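Local atomic coordinates of aminotransferase class-III (Sphaerobacter thermophilus DSM 20745, PDB entry 6K8H), a protein that is an omega-transaminase of the class-III aminotransferase family, with the fold of the PLP-dependent aminotransferase clan. Residues B[328-331]-B[332-336]. Sequence-based numbering, arbitrary orientation.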
# COMPACT_ATOMS: atom_id res chain seq x y z
N GLY B 328 16.08 1.59 -1.63
CA GLY B 328 16.21 1.18 -0.24
C GLY B 328 17.58 0.61 0.08
O GLY B 328 18.15 0.90 1.13
N LEU B 329 18.13 -0.22 -0.82
CA LEU B 329 19.48 -0.75 -0.62
C LEU B 329 20.49 0.38 -0.48
O LEU B 329 21.34 0.36 0.42
CB LEU B 329 19.86 -1.69 -1.76
CG LEU B 329 21.14 -2.48 -1.45
CD1 LEU B 329 20.90 -3.41 -0.26
CD2 LEU B 329 21.65 -3.26 -2.65
N THR B 330 20.41 1.38 -1.37
CA THR B 330 21.34 2.51 -1.30
C THR B 330 21.15 3.30 -0.01
O THR B 330 22.13 3.61 0.70
CB THR B 330 21.16 3.40 -2.52
OG1 THR B 330 21.23 2.59 -3.70
CG2 THR B 330 22.23 4.48 -2.60
N ALA B 331 19.90 3.64 0.32
CA ALA B 331 19.63 4.42 1.53
C ALA B 331 20.17 3.72 2.76
O ALA B 331 20.82 4.34 3.61
CB ALA B 331 18.12 4.66 1.67
N MET B 332 19.92 2.41 2.88
CA MET B 332 20.36 1.69 4.06
C MET B 332 21.88 1.53 4.07
O MET B 332 22.50 1.66 5.12
CB MET B 332 19.67 0.33 4.13
CG MET B 332 18.16 0.41 4.31
SD MET B 332 17.66 1.41 5.73
CE MET B 332 18.17 0.36 7.08
N ARG B 333 22.49 1.27 2.91
CA ARG B 333 23.94 1.13 2.88
C ARG B 333 24.64 2.41 3.30
O ARG B 333 25.74 2.36 3.86
CB ARG B 333 24.44 0.72 1.49
CG ARG B 333 24.42 -0.80 1.27
CD ARG B 333 24.93 -1.17 -0.12
NE ARG B 333 24.83 -2.62 -0.31
CZ ARG B 333 25.00 -3.24 -1.48
NH1 ARG B 333 25.28 -2.54 -2.57
NH2 ARG B 333 24.89 -4.57 -1.55
N LYS B 334 24.03 3.57 3.02
CA LYS B 334 24.58 4.84 3.47
C LYS B 334 24.41 5.08 4.97
O LYS B 334 25.11 5.95 5.52
CB LYS B 334 23.95 5.99 2.68
CG LYS B 334 24.37 6.00 1.22
CD LYS B 334 23.51 6.93 0.36
CE LYS B 334 23.49 8.35 0.88
NZ LYS B 334 24.60 9.17 0.33
N LEU B 335 23.49 4.38 5.63
CA LEU B 335 23.28 4.48 7.08
C LEU B 335 24.18 3.47 7.78
O LEU B 335 23.77 2.36 8.12
CB LEU B 335 21.82 4.23 7.45
CG LEU B 335 20.75 5.29 7.30
CD1 LEU B 335 19.42 4.66 7.74
CD2 LEU B 335 21.07 6.53 8.10
N THR B 336 25.43 3.86 7.97
CA THR B 336 26.46 3.07 8.63
C THR B 336 26.46 3.32 10.13
O THR B 336 25.86 4.29 10.60
CB THR B 336 27.81 3.44 8.05
OG1 THR B 336 28.04 4.83 8.31
CG2 THR B 336 27.82 3.22 6.55
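The guanidinium of Arg-333 carries the methyl CD2 of Leu-329 on one face, over the centre of the group, with CD2 3.5 Å from Arg-333 CZ; NH1 and NH2 of the arginine both lie 3.7 Å from the same methyl. The pair sits one turn apart on the C-terminal end of helix 322-334, in a class-III aminotransferase of the PLP-dependent aminotransferase clan. Extended from CG to NE, the arginine chain runs back along the helix and brings its flat head to the leucine, which projects outward from the helix; with CG anti to the backbone N (chi1 -168°), CD2 is left where the returning guanidinium can lie against it. Leu-329 also touches Ala-106 and Leu-110 of helix 102-114, and Arg-333 touches Leu-110 too, so this methyl-on-guanidinium contact lies beside the packing against that helix.

Thr-330 and Lys-334 run alongside each other in the same direction, CG2 of the threonine 4.0 Å from CD of the lysine. The lysine chain bends at its last two torsions, and its NZ forms a salt bridge with Asp-82 at the start of helix 81-91, while Thr-330 OG1 is hydrogen-bonded to the carbonyl of Val-326 one turn earlier.

Regular i to i+4 bonds run through this last part of the helix, from Met-332 N to Gly-328 O, Arg-333 N to Leu-329 O and Lys-334 N to Thr-330 O. The pattern then weakens: Leu-335 N makes only a weak hydrogen bond to Ala-331 O (3.3 Å, N-H...O angle 127°), and a shorter bond of 2.9 Å to Met-332 O as the helix gives way to a turn. Ala-331 O also accepts a hydrogen bond from His-76 NE2. Beyond the turn, Thr-336 is the N-cap of helix 337-361, its OG1 bonded to the backbone N of Glu-339.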